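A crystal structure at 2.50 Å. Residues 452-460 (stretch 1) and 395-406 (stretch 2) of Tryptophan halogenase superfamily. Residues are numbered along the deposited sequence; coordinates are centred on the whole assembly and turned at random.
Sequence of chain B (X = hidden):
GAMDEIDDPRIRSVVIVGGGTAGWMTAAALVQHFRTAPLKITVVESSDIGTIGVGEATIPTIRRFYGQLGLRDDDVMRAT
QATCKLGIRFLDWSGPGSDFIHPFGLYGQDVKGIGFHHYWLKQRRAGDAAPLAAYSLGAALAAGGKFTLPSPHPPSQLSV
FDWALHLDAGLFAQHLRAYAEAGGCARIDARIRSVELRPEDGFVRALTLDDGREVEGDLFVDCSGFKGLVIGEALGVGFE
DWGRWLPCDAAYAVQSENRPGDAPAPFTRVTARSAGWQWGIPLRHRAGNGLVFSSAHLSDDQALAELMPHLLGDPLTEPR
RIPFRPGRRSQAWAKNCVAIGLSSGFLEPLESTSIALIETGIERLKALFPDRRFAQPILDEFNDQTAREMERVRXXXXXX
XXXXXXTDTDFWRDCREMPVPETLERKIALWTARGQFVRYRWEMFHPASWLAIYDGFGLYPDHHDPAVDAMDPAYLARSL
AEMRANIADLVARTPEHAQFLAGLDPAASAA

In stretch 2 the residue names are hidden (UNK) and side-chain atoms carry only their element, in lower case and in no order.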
# COMPACT_ATOMS: atom_id res chain seq x y z
N ALA B 452 -13.51 11.48 7.74
CA ALA B 452 -14.22 11.81 8.99
C ALA B 452 -13.80 13.17 9.54
O ALA B 452 -14.62 13.93 10.08
CB ALA B 452 -13.99 10.73 10.05
N ILE B 453 -12.52 13.49 9.40
CA ILE B 453 -12.02 14.76 9.88
C ILE B 453 -12.42 15.90 8.92
O ILE B 453 -12.92 16.95 9.37
CB ILE B 453 -10.50 14.70 10.14
CG1 ILE B 453 -10.17 13.54 11.15
CG2 ILE B 453 -9.97 16.04 10.64
CD1 ILE B 453 -11.01 13.48 12.42
N TYR B 454 -12.27 15.68 7.61
CA TYR B 454 -12.68 16.70 6.64
C TYR B 454 -14.15 17.06 6.88
O TYR B 454 -14.48 18.23 7.06
CB TYR B 454 -12.43 16.28 5.19
CG TYR B 454 -10.96 16.17 4.78
CD1 TYR B 454 -10.07 17.19 5.03
CD2 TYR B 454 -10.49 15.04 4.10
CE1 TYR B 454 -8.73 17.09 4.62
CE2 TYR B 454 -9.16 14.91 3.70
CZ TYR B 454 -8.28 15.94 3.97
OH TYR B 454 -6.97 15.86 3.57
N ASP B 455 -15.00 16.04 6.96
CA ASP B 455 -16.42 16.25 7.17
C ASP B 455 -16.74 16.84 8.53
O ASP B 455 -17.59 17.72 8.64
CB ASP B 455 -17.21 14.96 6.97
CG ASP B 455 -18.59 15.06 7.48
OD1 ASP B 455 -19.37 15.76 6.81
OD2 ASP B 455 -18.88 14.48 8.57
N GLY B 456 -16.08 16.36 9.58
CA GLY B 456 -16.28 16.92 10.94
C GLY B 456 -15.98 18.41 11.07
O GLY B 456 -16.67 19.12 11.81
N PHE B 457 -14.96 18.89 10.36
CA PHE B 457 -14.67 20.32 10.32
C PHE B 457 -15.30 21.09 9.16
O PHE B 457 -14.96 22.23 8.97
CB PHE B 457 -13.16 20.55 10.33
CG PHE B 457 -12.52 20.20 11.62
CD1 PHE B 457 -12.46 21.13 12.64
CD2 PHE B 457 -11.99 18.94 11.82
CE1 PHE B 457 -11.85 20.80 13.84
CE2 PHE B 457 -11.40 18.60 13.02
CZ PHE B 457 -11.32 19.53 14.03
N GLY B 458 -16.20 20.47 8.41
CA GLY B 458 -16.92 21.13 7.34
C GLY B 458 -16.11 21.57 6.11
O GLY B 458 -16.51 22.53 5.45
N LEU B 459 -15.00 20.89 5.80
CA LEU B 459 -14.22 21.19 4.59
C LEU B 459 -14.53 20.20 3.47
O LEU B 459 -14.15 19.05 3.57
CB LEU B 459 -12.73 21.20 4.91
CG LEU B 459 -11.81 21.54 3.69
CD1 LEU B 459 -12.07 22.94 3.11
CD2 LEU B 459 -10.33 21.38 4.01
N TYR B 460 -15.16 20.67 2.39
CA TYR B 460 -15.63 19.83 1.29
C TYR B 460 -15.10 20.32 -0.04
O TYR B 460 -14.88 21.50 -0.19
CB TYR B 460 -17.15 19.86 1.24
CG TYR B 460 -17.82 19.45 2.52
CD1 TYR B 460 -17.82 18.10 2.91
CD2 TYR B 460 -18.42 20.38 3.36
CE1 TYR B 460 -18.42 17.69 4.09
CE2 TYR B 460 -19.02 19.97 4.55
CZ TYR B 460 -19.02 18.61 4.90
OH TYR B 460 -19.60 18.16 6.06
N UNK B 395 1.01 14.45 11.02
CA UNK B 395 0.18 15.16 10.03
C UNK B 395 -1.31 14.96 10.27
O UNK B 395 -2.07 15.92 10.18
c UNK B 395 1.90 15.24 8.17
o UNK B 395 2.27 14.98 7.01
o UNK B 395 2.61 15.88 8.98
c UNK B 395 0.54 14.73 8.60
N UNK B 396 -1.75 13.74 10.56
CA UNK B 396 -3.16 13.54 10.91
C UNK B 396 -3.54 14.36 12.14
O UNK B 396 -4.60 14.99 12.14
c UNK B 396 -7.65 11.07 11.45
c UNK B 396 -5.82 12.05 10.23
c UNK B 396 -4.93 11.72 11.25
c UNK B 396 -6.77 10.71 12.47
c UNK B 396 -5.42 11.03 12.36
c UNK B 396 -3.47 12.05 11.12
c UNK B 396 -7.19 11.73 10.34
N UNK B 397 -2.68 14.36 13.18
CA UNK B 397 -2.95 15.15 14.40
C UNK B 397 -3.02 16.67 14.09
O UNK B 397 -3.95 17.35 14.48
c UNK B 397 -1.94 14.84 15.53
c UNK B 397 -2.20 13.41 16.04
c UNK B 397 -1.08 12.80 16.85
c UNK B 397 -2.07 15.84 16.68
N UNK B 398 -2.02 17.17 13.36
CA UNK B 398 -1.99 18.56 12.94
C UNK B 398 -3.31 19.03 12.28
O UNK B 398 -3.86 20.10 12.64
c UNK B 398 0.51 18.76 12.74
c UNK B 398 -0.95 20.15 11.25
c UNK B 398 1.74 18.67 11.88
c UNK B 398 -0.80 18.80 11.96
N UNK B 399 -3.82 18.23 11.34
CA UNK B 399 -5.05 18.55 10.61
C UNK B 399 -6.20 18.97 11.51
O UNK B 399 -6.95 19.89 11.14
c UNK B 399 -6.68 17.65 8.77
c UNK B 399 -6.31 18.69 7.74
c UNK B 399 -5.51 17.36 9.72
c UNK B 399 -7.18 16.40 8.09
N UNK B 400 -6.34 18.30 12.66
CA UNK B 400 -7.44 18.57 13.60
C UNK B 400 -7.40 20.05 14.08
O UNK B 400 -8.43 20.75 14.19
c UNK B 400 -7.37 17.63 14.81
c UNK B 400 -8.65 15.36 14.97
c UNK B 400 -7.65 16.18 14.53
n UNK B 400 -8.39 14.09 14.49
n UNK B 400 -6.79 15.37 13.82
c UNK B 400 -7.26 14.13 13.80
N UNK B 401 -6.20 20.53 14.37
CA UNK B 401 -6.01 21.92 14.79
C UNK B 401 -6.16 22.89 13.61
O UNK B 401 -6.82 23.92 13.72
c UNK B 401 -3.57 20.29 16.86
c UNK B 401 -4.73 21.34 19.15
c UNK B 401 -4.38 21.43 16.74
c UNK B 401 -3.92 20.21 19.23
o UNK B 401 -3.70 19.66 20.46
c UNK B 401 -3.35 19.68 18.09
c UNK B 401 -4.94 21.96 17.92
c UNK B 401 -4.61 22.11 15.41
N UNK B 402 -5.52 22.54 12.49
CA UNK B 402 -5.52 23.36 11.28
C UNK B 402 -6.90 23.74 10.76
O UNK B 402 -7.05 24.84 10.22
c UNK B 402 -4.60 23.43 8.87
c UNK B 402 -3.42 25.42 7.84
c UNK B 402 -4.74 22.64 10.19
n UNK B 402 -3.02 26.84 8.06
c UNK B 402 -4.00 24.81 9.09
N UNK B 403 -7.89 22.85 10.92
CA UNK B 403 -9.25 23.04 10.38
C UNK B 403 -10.31 23.51 11.40
O UNK B 403 -11.53 23.60 11.08
c UNK B 403 -9.52 19.86 8.13
c UNK B 403 -8.63 22.10 7.52
c UNK B 403 -8.86 21.12 8.65
c UNK B 403 -9.73 21.74 9.74
N UNK B 404 -9.88 23.82 12.61
CA UNK B 404 -10.83 24.24 13.63
C UNK B 404 -11.56 25.53 13.18
O UNK B 404 -11.02 26.29 12.39
c UNK B 404 -9.61 25.79 15.22
n UNK B 404 -8.32 26.00 14.99
c UNK B 404 -10.13 24.39 14.98
o UNK B 404 -10.37 26.66 15.65
N UNK B 405 -12.78 25.72 13.66
CA UNK B 405 -13.59 26.91 13.35
C UNK B 405 -13.98 27.74 14.62
O UNK B 405 -14.99 28.45 14.66
n UNK B 405 -16.45 27.34 7.71
c UNK B 405 -14.85 26.49 12.57
n UNK B 405 -15.88 25.51 9.05
n UNK B 405 -16.08 25.29 6.76
c UNK B 405 -15.89 26.20 10.34
c UNK B 405 -16.14 26.05 7.85
c UNK B 405 -14.60 26.00 11.16
N UNK B 406 -13.14 27.68 15.65
CA UNK B 406 -13.41 28.37 16.89
C UNK B 406 -12.94 29.81 16.76
O UNK B 406 -11.83 30.05 16.29
n UNK B 406 -14.38 25.38 21.96
c UNK B 406 -12.64 25.74 19.66
c UNK B 406 -13.47 26.34 21.94
n UNK B 406 -13.38 27.15 22.99
c UNK B 406 -13.40 26.39 18.52
c UNK B 406 -12.71 27.67 18.06
n UNK B 406 -12.66 26.53 20.90

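Position 395 carries two side-chain carbons, the second bearing two oxygens: a carboxylate on a one-carbon stem, hence D395. Its side chain is out of reach of stretch 1. Position 396 has one carbon leading to a six-carbon ring without a heteroatom, and a ring carbon comes 3.5 Å from I453 CG1. It is F396; its CB points sideways, but the ring reaches across, and the atom nearest I453 is CZ. Positions 397 and 398 each have four carbons forked at the first, one arm two carbons long, the isoleucine pattern; I397 and I398 are out of reach.

At 399 four carbons fork at the second, and one terminal carbon lies 3.8 Å from I453 CG2 and 3.9 Å from Y454 CE1. This is L399; its CB points toward stretch 1, and the touching atom is CD2. Position 400 shows one carbon and a five-membered ring of three carbons and two nitrogens, one nitrogen 3.4 Å from I453 CD1: H400. ND1 of H400 donates to F396 O at 2.8 Å, one turn back, while NE2, the nitrogen near I453, is hydrogen-bonded elsewhere in the structure. Position 401 has a six-carbon ring bearing an oxygen, so Y401; its CB points away. Position 402 has four carbons in a row ending in nitrogen and no contact with stretch 1; it is K402, and the end of its chain leads away.

Position 403 again has four carbons forked at the second, its two terminal carbons lying 4.1 Å from Y454 CD1 and 4.0 Å from L459 CD2. This is L403, the first residue to leave helical phi/psi; the two carbons are CD1 and CD2 respectively. At 404 two carbons, the second with one oxygen and one nitrogen, fit an amide, and CB touches F457: N404. N404 ND2 donates to Y401 O at 2.9 Å, and N404 OD1 accepts from the backbone N of 406 at 3.0 Å. Position 405 has three carbons, a nitrogen, then a carbon with two more nitrogens, and its nitrogens reach the carbonyl oxygens of F457 and G458: R405, poorly ordered. The same atom set at 406 gives R406, without contact here.

The contact joins two nearly parallel helices, their axes 6° apart in direction and 10.3 Å apart at closest approach. I453 fits among F396, L399 and H400. F457 covers the helix end: its CB is 3.7 Å from L403 CB, while its ring passes obliquely by the backbone, CZ 3.1 Å from H400 O and CD1 3.1 Å from L403 O. Beyond this packing, R405 gives two weak hydrogen bonds, NE to F457 O at 3.4 Å, nearly straight at 175°, and NH2 to G458 O at 3.1 Å, bent to 128°. Both acceptors lie near the guanidinium plane, where its N-H groups point. Together the stretches bury 551 Å².

Stretch 2 395-406: DFIILHYKLNRR
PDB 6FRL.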